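Local coordinates for insect group II chitinase (Ostrinia furnacalis, PDB 5Y2B), which probably hydrolyses the beta-1,4 linkages of chitin as a family 18 glycoside hydrolase, and is seen here with N-acetylglucosamine sugars in its cleft, at residues A[9-14]-A[346-351]; A[14-19]-A[41-46]; A[121-126]-A[164-169]. All coordinates share one frame; numbering follows the deposited sequence.

Contact 1 of 3, residues A[9-14]-A[346-351]. With NAG (2-acetamido-2-deoxy-beta-D-glucopyranose), chain B; NAG (2-acetamido-2-deoxy-beta-D-glucopyranose), chain C.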
loop_
_atom_site.group_PDB
_atom_site.type_symbol
_atom_site.label_atom_id
_atom_site.label_comp_id
_atom_site.label_asym_id
_atom_site.label_seq_id
_atom_site.Cartn_x
_atom_site.Cartn_y
_atom_site.Cartn_z
ATOM N N LEU A 9 3.355 0.048 -12.638
ATOM C CA LEU A 9 4.051 -0.121 -11.363
ATOM C C LEU A 9 3.754 1.146 -10.560
ATOM O O LEU A 9 4.340 2.205 -10.807
ATOM C CB LEU A 9 5.556 -0.346 -11.570
ATOM C CG LEU A 9 6.223 -1.272 -10.564
ATOM C CD1 LEU A 9 7.718 -1.497 -10.897
ATOM C CD2 LEU A 9 6.041 -0.719 -9.130
ATOM N N VAL A 10 2.853 1.040 -9.595
ATOM C CA VAL A 10 2.373 2.193 -8.836
ATOM C C VAL A 10 3.197 2.278 -7.552
ATOM O O VAL A 10 3.168 1.359 -6.732
ATOM C CB VAL A 10 0.862 2.057 -8.548
ATOM C CG1 VAL A 10 0.295 3.240 -7.797
ATOM C CG2 VAL A 10 0.107 1.840 -9.879
ATOM N N CYS A 11 3.942 3.365 -7.376
ATOM C CA CYS A 11 4.773 3.548 -6.192
ATOM C C CYS A 11 4.160 4.590 -5.272
ATOM O O CYS A 11 3.921 5.724 -5.696
ATOM C CB CYS A 11 6.177 4.031 -6.573
ATOM S SG CYS A 11 6.937 3.004 -7.764
ATOM N N TYR A 12 3.958 4.223 -4.019
ATOM C CA TYR A 12 3.564 5.198 -3.023
ATOM C C TYR A 12 4.802 5.955 -2.527
ATOM O O TYR A 12 5.831 5.347 -2.176
ATOM C CB TYR A 12 2.810 4.488 -1.884
ATOM C CG TYR A 12 1.334 4.312 -2.208
ATOM C CD1 TYR A 12 0.876 3.188 -2.907
ATOM C CD2 TYR A 12 0.403 5.313 -1.881
ATOM C CE1 TYR A 12 -0.481 3.036 -3.239
ATOM C CE2 TYR A 12 -0.937 5.178 -2.196
ATOM C CZ TYR A 12 -1.377 4.033 -2.872
ATOM O OH TYR A 12 -2.709 3.908 -3.184
ATOM N N TYR A 13 4.717 7.285 -2.574
ATOM C CA TYR A 13 5.642 8.195 -1.907
ATOM C C TYR A 13 4.997 8.641 -0.586
ATOM O O TYR A 13 3.783 8.844 -0.536
ATOM C CB TYR A 13 5.921 9.408 -2.830
ATOM C CG TYR A 13 6.597 10.520 -2.105
ATOM C CD1 TYR A 13 7.981 10.523 -1.963
ATOM C CD2 TYR A 13 5.856 11.533 -1.508
ATOM C CE1 TYR A 13 8.611 11.490 -1.241
ATOM C CE2 TYR A 13 6.488 12.534 -0.794
ATOM C CZ TYR A 13 7.869 12.495 -0.670
ATOM O OH TYR A 13 8.528 13.460 0.016
ATOM N N THR A 14 5.773 8.781 0.492
ATOM C CA THR A 14 5.177 9.219 1.757
ATOM C C THR A 14 5.873 10.476 2.260
ATOM O O THR A 14 7.103 10.510 2.350
ATOM C CB THR A 14 5.222 8.147 2.850
ATOM O OG1 THR A 14 6.580 7.858 3.205
ATOM C CG2 THR A 14 4.521 6.857 2.394
ATOM N N TRP A 346 4.075 -0.447 -1.357
ATOM C CA TRP A 346 4.081 0.386 -0.163
ATOM C C TRP A 346 5.409 0.115 0.552
ATOM O O TRP A 346 5.586 -0.970 1.128
ATOM C CB TRP A 346 2.906 0.052 0.778
ATOM C CG TRP A 346 2.928 1.001 1.916
ATOM C CD1 TRP A 346 3.640 0.881 3.085
ATOM C CD2 TRP A 346 2.341 2.301 1.934
ATOM N NE1 TRP A 346 3.482 2.012 3.846
ATOM C CE2 TRP A 346 2.686 2.897 3.165
ATOM C CE3 TRP A 346 1.527 3.006 1.039
ATOM C CZ2 TRP A 346 2.250 4.161 3.522
ATOM C CZ3 TRP A 346 1.106 4.263 1.393
ATOM C CH2 TRP A 346 1.459 4.829 2.623
ATOM N N ALA A 347 6.347 1.064 0.548
ATOM C CA ALA A 347 6.385 2.372 -0.141
ATOM C C ALA A 347 7.860 2.591 -0.607
ATOM O O ALA A 347 8.756 1.830 -0.204
ATOM C CB ALA A 347 5.960 3.477 0.786
ATOM N N LEU A 348 8.091 3.615 -1.436
ATOM C CA LEU A 348 9.407 3.841 -2.041
ATOM C C LEU A 348 10.504 3.863 -0.999
ATOM O O LEU A 348 11.575 3.271 -1.190
ATOM C CB LEU A 348 9.419 5.178 -2.794
ATOM C CG LEU A 348 8.791 5.050 -4.175
ATOM C CD1 LEU A 348 8.392 6.437 -4.673
ATOM C CD2 LEU A 348 9.770 4.316 -5.109
ATOM N N ASP A 349 10.227 4.510 0.126
ATOM C CA ASP A 349 11.202 4.870 1.142
ATOM C C ASP A 349 11.498 3.742 2.118
ATOM O O ASP A 349 12.340 3.922 3.009
ATOM C CB ASP A 349 10.676 6.044 1.935
ATOM C CG ASP A 349 9.249 5.786 2.463
ATOM O OD1 ASP A 349 9.089 5.241 3.591
ATOM O OD2 ASP A 349 8.286 6.105 1.709
ATOM N N LEU A 350 10.810 2.608 1.995
ATOM C CA LEU A 350 11.044 1.480 2.891
ATOM C C LEU A 350 11.916 0.400 2.254
ATOM O O LEU A 350 12.491 -0.421 2.985
ATOM C CB LEU A 350 9.707 0.876 3.360
ATOM C CG LEU A 350 8.813 1.865 4.124
ATOM C CD1 LEU A 350 7.358 1.417 4.342
ATOM C CD2 LEU A 350 9.502 2.210 5.476
ATOM N N ASP A 351 12.020 0.388 0.921
ATOM C CA ASP A 351 12.976 -0.446 0.205
ATOM C C ASP A 351 14.397 0.022 0.516
ATOM O O ASP A 351 14.597 1.093 1.075
ATOM C CB ASP A 351 12.680 -0.385 -1.298
ATOM C CG ASP A 351 13.377 -1.483 -2.104
ATOM O OD1 ASP A 351 13.980 -2.414 -1.529
ATOM O OD2 ASP A 351 13.334 -1.393 -3.332
HETATM C C1 NAG B . -2.137 0.854 4.186
HETATM C C2 NAG B . -2.293 2.397 3.970
HETATM C C3 NAG B . -1.256 3.193 4.774
HETATM C C4 NAG B . -0.487 2.263 5.709
HETATM C C5 NAG B . 0.164 1.123 4.926
HETATM C C6 NAG B . 0.734 0.064 5.836
HETATM C C7 NAG B . -1.632 2.179 1.582
HETATM C C8 NAG B . -1.868 2.737 0.168
HETATM N N2 NAG B . -2.318 2.788 2.570
HETATM O O3 NAG B . -1.963 4.197 5.501
HETATM O O4 NAG B . 0.652 2.903 6.276
HETATM O O5 NAG B . -0.755 0.469 4.054
HETATM O O6 NAG B . 1.338 -0.955 5.067
HETATM O O7 NAG B . -0.839 1.234 1.790
HETATM C C1 NAG C . 0.589 3.519 7.513
HETATM C C2 NAG C . 2.022 3.662 7.993
HETATM C C3 NAG C . 2.081 4.600 9.173
HETATM C C4 NAG C . 1.475 5.920 8.730
HETATM C C5 NAG C . 0.031 5.679 8.264
HETATM C C6 NAG C . -0.635 6.934 7.733
HETATM C C7 NAG C . 3.580 1.804 7.541
HETATM C C8 NAG C . 4.040 0.402 7.980
HETATM N N2 NAG C . 2.621 2.365 8.288
HETATM O O3 NAG C . 3.432 4.752 9.551
HETATM O O4 NAG C . 1.323 6.816 9.803
HETATM O O5 NAG C . 0.084 4.759 7.183
HETATM O O6 NAG C . -2.012 6.728 7.502
HETATM O O7 NAG C . 4.076 2.404 6.570
HETATM O O HOH W 1 7.013 5.384 4.996
HETATM O O HOH W 2 8.549 7.969 -0.113
#
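The indole of Trp346 lies between sugar and protein, with Tyr12 and Thr14 of the strand 9-14 along its benzene side. Over one face sits the NAG of chain B, whose acetamido O7 comes to 3.0 Å from Trp346 CE3. The opposite face rests toward its rim on Ala347 CB. At the edge, in the ring plane, Trp346 NE1 donates to O7 of the NAG of chain C (2.8 Å). This is the sugar-binding floor of the family 18 TIM barrel, where the strand 342-346 ends beside the strand 8-14 and a cis peptide joins Trp346 to Ala347. With CG anti to the backbone N (chi1 -176°), the indole points toward Tyr12 and Thr14. The phenol of Tyr12 meets it obliquely, planes 47° apart, with Tyr12 CG 3.5 Å from Trp346 CE3. Over one face of the phenol lies the acetamido methyl C8 of the chain B sugar, 3.3 Å from Tyr12 CZ, while Tyr12 OH bonds to Asp124. Thr14 CG2 packs against CH2 and CZ2 of the indole. Putting a leucine at Trp346 would probably leave the chain C acetamido oxygen without its N-H donor and the chain B sugar without a flat platform. Further along, Leu348 N donates to Tyr12 O in a nearly straight bond (2.9 Å), and the Leu348 side chain packs on CB of Cys11, itself in a disulfide with Cys36. Asp349 is held by a salt bridge from Arg20 to OD1; one water bridges Thr14 OG1 and Asp349 OD1, donating to both, and another donates to OD2 and accepts from Thr14 N. Thr14 OG1 donates to Asp349 OD2 at 2.9 Å, from 53° above the carboxylate plane.

Contact 2 of 3, residues A[14-19]-A[41-46]. With NAG (2-acetamido-2-deoxy-beta-D-glucopyranose), chain D; NAG (2-acetamido-2-deoxy-beta-D-glucopyranose), chain E; NAG (2-acetamido-2-deoxy-beta-D-glucopyranose), chain B.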
loop_
_atom_site.group_PDB
_atom_site.type_symbol
_atom_site.label_atom_id
_atom_site.label_comp_id
_atom_site.label_asym_id
_atom_site.label_seq_id
_atom_site.Cartn_x
_atom_site.Cartn_y
_atom_site.Cartn_z
ATOM N N THR A 14 5.773 8.781 0.492
ATOM C CA THR A 14 5.177 9.219 1.757
ATOM C C THR A 14 5.873 10.476 2.260
ATOM O O THR A 14 7.103 10.510 2.350
ATOM C CB THR A 14 5.222 8.147 2.850
ATOM O OG1 THR A 14 6.580 7.858 3.205
ATOM C CG2 THR A 14 4.521 6.857 2.394
ATOM N N ASN A 15 5.092 11.522 2.574
ATOM C CA ASN A 15 5.770 12.756 2.921
ATOM C C ASN A 15 6.476 12.670 4.281
ATOM O O ASN A 15 7.437 13.415 4.506
ATOM C CB ASN A 15 4.822 13.964 2.856
ATOM C CG ASN A 15 3.641 13.870 3.784
ATOM O OD1 ASN A 15 3.514 12.939 4.565
ATOM N ND2 ASN A 15 2.760 14.829 3.682
ATOM N N TRP A 16 6.088 11.747 5.167
ATOM C CA TRP A 16 6.709 11.730 6.486
ATOM C C TRP A 16 8.034 10.974 6.524
ATOM O O TRP A 16 8.711 10.977 7.569
ATOM C CB TRP A 16 5.739 11.132 7.516
ATOM C CG TRP A 16 5.405 9.706 7.259
ATOM C CD1 TRP A 16 6.075 8.605 7.737
ATOM C CD2 TRP A 16 4.321 9.193 6.445
ATOM N NE1 TRP A 16 5.471 7.462 7.292
ATOM C CE2 TRP A 16 4.394 7.783 6.505
ATOM C CE3 TRP A 16 3.285 9.790 5.702
ATOM C CZ2 TRP A 16 3.483 6.956 5.844
ATOM C CZ3 TRP A 16 2.376 8.968 5.044
ATOM C CH2 TRP A 16 2.484 7.558 5.122
ATOM N N SER A 17 8.433 10.334 5.427
ATOM C CA SER A 17 9.721 9.655 5.420
ATOM C C SER A 17 10.887 10.642 5.407
ATOM O O SER A 17 12.043 10.221 5.524
ATOM C CB SER A 17 9.795 8.719 4.210
ATOM O OG SER A 17 9.428 9.468 3.072
ATOM N N TRP A 18 10.604 11.932 5.229
ATOM C CA TRP A 18 11.579 12.999 5.428
ATOM C C TRP A 18 12.045 13.094 6.878
ATOM O O TRP A 18 13.182 13.495 7.151
ATOM C CB TRP A 18 10.927 14.318 5.025
ATOM C CG TRP A 18 11.847 15.503 4.885
ATOM C CD1 TRP A 18 13.123 15.509 4.403
ATOM C CD2 TRP A 18 11.518 16.868 5.169
ATOM N NE1 TRP A 18 13.618 16.796 4.384
ATOM C CE2 TRP A 18 12.655 17.647 4.850
ATOM C CE3 TRP A 18 10.358 17.509 5.624
ATOM C CZ2 TRP A 18 12.676 19.033 4.997
ATOM C CZ3 TRP A 18 10.369 18.902 5.759
ATOM C CH2 TRP A 18 11.531 19.645 5.458
ATOM N N TYR A 19 11.161 12.778 7.813
ATOM C CA TYR A 19 11.434 12.949 9.235
ATOM C C TYR A 19 12.107 11.710 9.810
ATOM O O TYR A 19 11.587 11.092 10.724
ATOM C CB TYR A 19 10.135 13.232 9.978
ATOM C CG TYR A 19 9.415 14.455 9.506
ATOM C CD1 TYR A 19 9.831 15.702 9.917
ATOM C CD2 TYR A 19 8.298 14.374 8.667
ATOM C CE1 TYR A 19 9.177 16.844 9.539
ATOM C CE2 TYR A 19 7.639 15.533 8.248
ATOM C CZ TYR A 19 8.094 16.775 8.715
ATOM O OH TYR A 19 7.502 17.973 8.377
ATOM N N TYR A 41 1.133 10.163 -3.999
ATOM C CA TYR A 41 1.640 10.954 -2.892
ATOM C C TYR A 41 0.778 10.680 -1.664
ATOM O O TYR A 41 -0.417 10.989 -1.666
ATOM C CB TYR A 41 1.602 12.425 -3.279
ATOM C CG TYR A 41 2.335 13.349 -2.321
ATOM C CD1 TYR A 41 1.810 13.640 -1.083
ATOM C CD2 TYR A 41 3.514 13.995 -2.711
ATOM C CE1 TYR A 41 2.446 14.517 -0.229
ATOM C CE2 TYR A 41 4.155 14.886 -1.873
ATOM C CZ TYR A 41 3.616 15.114 -0.622
ATOM O OH TYR A 41 4.238 15.963 0.230
ATOM N N GLY A 42 1.358 10.078 -0.629
ATOM C CA GLY A 42 0.660 9.917 0.649
ATOM C C GLY A 42 1.160 10.941 1.651
ATOM O O GLY A 42 2.365 11.075 1.845
ATOM N N PHE A 43 0.239 11.686 2.265
ATOM C CA PHE A 43 -1.202 11.626 2.124
ATOM C C PHE A 43 -1.690 13.064 2.272
ATOM O O PHE A 43 -1.127 13.812 3.084
ATOM C CB PHE A 43 -1.865 10.759 3.230
ATOM C CG PHE A 43 -1.849 9.276 2.959
ATOM C CD1 PHE A 43 -2.570 8.742 1.914
ATOM C CD2 PHE A 43 -1.114 8.415 3.775
ATOM C CE1 PHE A 43 -2.532 7.388 1.640
ATOM C CE2 PHE A 43 -1.086 7.060 3.536
ATOM C CZ PHE A 43 -1.794 6.539 2.463
ATOM N N ALA A 44 -2.706 13.464 1.497
ATOM C CA ALA A 44 -3.583 14.562 1.906
ATOM C C ALA A 44 -4.659 14.006 2.849
ATOM O O ALA A 44 -4.914 12.798 2.865
ATOM C CB ALA A 44 -4.226 15.223 0.674
ATOM N N VAL A 45 -5.292 14.887 3.645
ATOM C CA VAL A 45 -6.298 14.463 4.627
ATOM C C VAL A 45 -7.568 15.292 4.472
ATOM O O VAL A 45 -7.605 16.289 3.755
ATOM C CB VAL A 45 -5.796 14.526 6.093
ATOM C CG1 VAL A 45 -4.629 13.526 6.338
ATOM C CG2 VAL A 45 -5.415 15.937 6.492
ATOM N N LEU A 46 -8.634 14.839 5.148
ATOM C CA LEU A 46 -9.926 15.528 5.129
ATOM C C LEU A 46 -9.960 16.529 6.276
ATOM O O LEU A 46 -9.933 16.141 7.443
ATOM C CB LEU A 46 -11.079 14.530 5.251
ATOM C CG LEU A 46 -12.465 15.052 4.860
ATOM C CD1 LEU A 46 -12.454 15.394 3.341
ATOM C CD2 LEU A 46 -13.549 14.012 5.219
HETATM C C1 NAG D . 2.412 7.662 9.672
HETATM C C2 NAG D . 2.052 9.112 9.809
HETATM C C3 NAG D . 3.303 9.936 10.133
HETATM C C4 NAG D . 4.059 9.356 11.328
HETATM C C5 NAG D . 4.300 7.848 11.134
HETATM C C6 NAG D . 4.844 7.166 12.381
HETATM C C7 NAG D . 0.185 10.143 8.555
HETATM C C8 NAG D . -0.273 10.636 7.191
HETATM N N2 NAG D . 1.412 9.611 8.597
HETATM O O3 NAG D . 2.925 11.282 10.360
HETATM O O4 NAG D . 5.385 9.870 11.372
HETATM O O5 NAG D . 3.068 7.216 10.815
HETATM O O6 NAG D . 5.349 5.876 12.085
HETATM O O7 NAG D . -0.526 10.220 9.564
HETATM C C1 NAG E . 5.579 11.078 12.115
HETATM C C2 NAG E . 6.980 11.149 12.734
HETATM C C3 NAG E . 7.226 12.517 13.380
HETATM C C4 NAG E . 6.944 13.631 12.377
HETATM C C5 NAG E . 5.499 13.503 11.865
HETATM C C6 NAG E . 5.135 14.549 10.837
HETATM C C7 NAG E . 7.919 8.955 13.421
HETATM C C8 NAG E . 8.018 7.951 14.561
HETATM N N2 NAG E . 7.214 10.064 13.686
HETATM O O3 NAG E . 8.558 12.543 13.847
HETATM O O4 NAG E . 7.135 14.936 12.917
HETATM O O5 NAG E . 5.357 12.236 11.223
HETATM O O6 NAG E . 4.120 14.066 9.973
HETATM O O7 NAG E . 8.433 8.757 12.319
HETATM C C1 NAG B . -2.137 0.854 4.186
HETATM C C2 NAG B . -2.293 2.397 3.970
HETATM C C3 NAG B . -1.256 3.193 4.774
HETATM C C4 NAG B . -0.487 2.263 5.709
HETATM C C5 NAG B . 0.164 1.123 4.926
HETATM C C6 NAG B . 0.734 0.064 5.836
HETATM C C7 NAG B . -1.632 2.179 1.582
HETATM C C8 NAG B . -1.868 2.737 0.168
HETATM N N2 NAG B . -2.318 2.788 2.570
HETATM O O3 NAG B . -1.963 4.197 5.501
HETATM O O4 NAG B . 0.652 2.903 6.276
HETATM O O5 NAG B . -0.755 0.469 4.054
HETATM O O6 NAG B . 1.338 -0.955 5.067
HETATM O O7 NAG B . -0.839 1.234 1.790
#
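The sugar-binding cleft continues past the first strand over Trp16 and Phe43, two aromatic side chains that meet across this contact and line its wall. Phe43 CD2 comes to the edge of the indole, 3.8 Å from Trp16 CZ3. One face of Trp16 carries the NAG of chain D, with the sugar's N2 3.5 Å from Trp16 CE3; Thr14 CB backs the opposite face, so the indole is held flat between sugar and strand. A chi1 of 64° folds the indole back over Thr14 CB. The Phe43 ring receives the acetamido C8 of the chain D sugar at its edge, and Phe43 CE2 lies 3.6 Å from O3 of the chain B sugar. In the TIM barrel this is where the parallel strands 8-14 and 38-46 part: Thr14 and Gly42 form a parallel bridge, and Asn15 N donates to Gly42 O (2.9 Å, N-H...O 156°) just as the chain turns into a 3-10 segment. Ser17 OG closes that turn by donating to Thr14 O at 2.6 Å. On the other flank Asn15 CB packs 3.4 Å from Tyr41 OH, amide and ring planes 82° apart; Asn15 ND2 and Tyr41 OH both bond to Asp60 OD1, fixing the two side chains through one oxygen. Tyr19 extends the aromatic wall, its ring face toward C4 of the chain E sugar.

Contact 3 of 3, residues A[121-126]-A[164-169]. With NAG (2-acetamido-2-deoxy-beta-D-glucopyranose), chain B.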
loop_
_atom_site.group_PDB
_atom_site.type_symbol
_atom_site.label_atom_id
_atom_site.label_comp_id
_atom_site.label_asym_id
_atom_site.label_seq_id
_atom_site.Cartn_x
_atom_site.Cartn_y
_atom_site.Cartn_z
ATOM N N ASP A 121 -1.826 14.564 -11.594
ATOM C CA ASP A 121 -2.518 13.856 -12.677
ATOM C C ASP A 121 -3.784 13.139 -12.236
ATOM O O ASP A 121 -4.530 12.659 -13.095
ATOM C CB ASP A 121 -1.609 12.811 -13.321
ATOM C CG ASP A 121 -0.429 13.443 -14.057
ATOM O OD1 ASP A 121 -0.688 14.368 -14.866
ATOM O OD2 ASP A 121 0.742 13.033 -13.815
ATOM N N GLY A 122 -4.048 13.060 -10.941
ATOM C CA GLY A 122 -5.210 12.342 -10.486
ATOM C C GLY A 122 -5.273 12.305 -8.978
ATOM O O GLY A 122 -4.412 12.847 -8.273
ATOM N N LEU A 123 -6.340 11.664 -8.506
ATOM C CA LEU A 123 -6.633 11.438 -7.105
ATOM C C LEU A 123 -6.640 9.948 -6.807
ATOM O O LEU A 123 -7.149 9.150 -7.599
ATOM C CB LEU A 123 -7.998 12.012 -6.757
ATOM C CG LEU A 123 -8.413 11.941 -5.282
ATOM C CD1 LEU A 123 -7.509 12.840 -4.388
ATOM C CD2 LEU A 123 -9.816 12.380 -5.229
ATOM N N ASP A 124 -6.123 9.587 -5.637
ATOM C CA ASP A 124 -6.180 8.223 -5.126
ATOM C C ASP A 124 -6.931 8.251 -3.793
ATOM O O ASP A 124 -6.546 8.981 -2.867
ATOM C CB ASP A 124 -4.754 7.633 -4.993
ATOM C CG ASP A 124 -4.753 6.137 -4.612
ATOM O OD1 ASP A 124 -5.367 5.312 -5.321
ATOM O OD2 ASP A 124 -4.115 5.754 -3.598
ATOM N N LEU A 125 -8.028 7.506 -3.729
ATOM C CA LEU A 125 -8.865 7.377 -2.547
ATOM C C LEU A 125 -8.312 6.299 -1.622
ATOM O O LEU A 125 -8.262 5.126 -2.005
ATOM C CB LEU A 125 -10.277 6.982 -2.963
ATOM C CG LEU A 125 -10.995 7.992 -3.842
ATOM C CD1 LEU A 125 -12.398 7.503 -4.103
ATOM C CD2 LEU A 125 -11.041 9.310 -3.115
ATOM N N ASP A 126 -7.945 6.665 -0.400
ATOM C CA ASP A 126 -7.406 5.659 0.514
ATOM C C ASP A 126 -8.136 5.706 1.848
ATOM O O ASP A 126 -7.535 5.794 2.926
ATOM C CB ASP A 126 -5.897 5.811 0.684
ATOM C CG ASP A 126 -5.273 4.571 1.376
ATOM O OD1 ASP A 126 -6.037 3.632 1.719
ATOM O OD2 ASP A 126 -4.035 4.508 1.580
ATOM N N LEU A 164 -8.051 13.511 -15.992
ATOM C CA LEU A 164 -7.394 13.209 -14.728
ATOM C C LEU A 164 -7.798 11.827 -14.220
ATOM O O LEU A 164 -8.881 11.314 -14.526
ATOM C CB LEU A 164 -7.714 14.285 -13.687
ATOM C CG LEU A 164 -7.276 15.728 -14.025
ATOM C CD1 LEU A 164 -8.026 16.753 -13.186
ATOM C CD2 LEU A 164 -5.791 15.947 -13.883
ATOM N N LEU A 165 -6.913 11.228 -13.435
ATOM C CA LEU A 165 -7.051 9.854 -12.986
ATOM C C LEU A 165 -7.771 9.761 -11.645
ATOM O O LEU A 165 -7.729 10.676 -10.816
ATOM C CB LEU A 165 -5.670 9.218 -12.878
ATOM C CG LEU A 165 -4.888 9.270 -14.185
ATOM C CD1 LEU A 165 -3.466 8.840 -13.927
ATOM C CD2 LEU A 165 -5.500 8.341 -15.241
ATOM N N LEU A 166 -8.442 8.635 -11.449
ATOM C CA LEU A 166 -9.101 8.296 -10.200
ATOM C C LEU A 166 -8.765 6.851 -9.894
ATOM O O LEU A 166 -9.010 5.965 -10.725
ATOM C CB LEU A 166 -10.629 8.481 -10.288
ATOM C CG LEU A 166 -11.336 8.310 -8.938
ATOM C CD1 LEU A 166 -10.774 9.383 -8.014
ATOM C CD2 LEU A 166 -12.934 8.399 -9.073
ATOM N N SER A 167 -8.194 6.605 -8.724
ATOM C CA SER A 167 -7.884 5.243 -8.312
ATOM C C SER A 167 -8.210 5.122 -6.835
ATOM O O SER A 167 -8.533 6.113 -6.183
ATOM C CB SER A 167 -6.424 4.887 -8.588
ATOM O OG SER A 167 -5.566 5.799 -7.920
ATOM N N ALA A 168 -8.138 3.899 -6.305
ATOM C CA ALA A 168 -8.318 3.696 -4.875
ATOM C C ALA A 168 -7.458 2.542 -4.387
ATOM O O ALA A 168 -7.248 1.573 -5.115
ATOM C CB ALA A 168 -9.788 3.424 -4.530
ATOM N N ALA A 169 -6.954 2.667 -3.148
ATOM C CA ALA A 169 -6.318 1.564 -2.436
ATOM C C ALA A 169 -7.387 0.892 -1.584
ATOM O O ALA A 169 -8.110 1.567 -0.849
ATOM C CB ALA A 169 -5.162 2.069 -1.571
HETATM C C1 NAG B . -2.137 0.854 4.186
HETATM C C2 NAG B . -2.293 2.397 3.970
HETATM C C3 NAG B . -1.256 3.193 4.774
HETATM C C4 NAG B . -0.487 2.263 5.709
HETATM C C5 NAG B . 0.164 1.123 4.926
HETATM C C6 NAG B . 0.734 0.064 5.836
HETATM C C7 NAG B . -1.632 2.179 1.582
HETATM C C8 NAG B . -1.868 2.737 0.168
HETATM N N2 NAG B . -2.318 2.788 2.570
HETATM O O3 NAG B . -1.963 4.197 5.501
HETATM O O4 NAG B . 0.652 2.903 6.276
HETATM O O5 NAG B . -0.755 0.469 4.054
HETATM O O6 NAG B . 1.338 -0.955 5.067
HETATM O O7 NAG B . -0.839 1.234 1.790
HETATM O O HOH W 3 -5.018 8.372 -9.284
#
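Asp124 and Ser167 meet in the tightly packed middle of this contact, where the barrel strands 122-126 and 165-169 run in parallel as neighbours in a beta-alpha-beta unit of the TIM barrel. Residues 121-128, on and just beyond strand 122-126, form the Asp-Gly-x-Asp-x-Asp-x-Glu signature of family 18, which ends at Glu128, by family the probable proton donor. The CA atoms come closest at Gly122 and Leu165, 4.0 Å apart, and backbone bonds alternate between the strands, from Leu165 N to Asp121 O through to Ala169 N to Leu125 O. On the face turned into the barrel, Ser167 OG donates to Asp124 OD1 (2.7 Å), reaching its anti side 28° out of the carboxylate plane. With OD2 already taken by Tyr12 OH, the carboxylate is gripped at both oxygens; a water in turn donates to Ser167 OG at 3.0 Å. The other face is apolar: Leu123 CB lies 4.0 Å from Leu166 CD1, Leu125 CB packs on Ala168 CB, and the helix 143-159 covers these leucines. At the start of both segments the backbones are close, but the side chains of Asp121, Leu164 and Leu165 are partly exposed to solvent and scarcely meet: Asp121 CB and Leu165 CD1 stand 4.4 Å apart, and the Asp121 carboxylate turns to Val79 N. At the sugar-binding end Ala169 CB lies 3.7 Å from Asp126 OD1. A chi1 of -167° swings the Asp126 carboxylate toward the chain B sugar, whose acetamido N2 donates to Asp126 OD2 at 2.6 Å with an N-H...O angle of 162°.

In the fold
All three contacts belong to the TIM barrel of family 18. Contact 1 joins the first strand to the chain following the last barrel strand and so closes the ring; contact 2, starting at the shared Thr14, and then contact 3 follow along the chain before 346-351. The centres of contacts 1 and 2 are about 11 Å apart; contact 3 lies about 15 Å, centre to centre, from either. The strand 78-84 separates the strand 38-46 of contact 2 from the strand 122-126 of contact 3. All three touch the chain B sugar, so side chains from both ends of the domain sequence converge on one sugar-binding site.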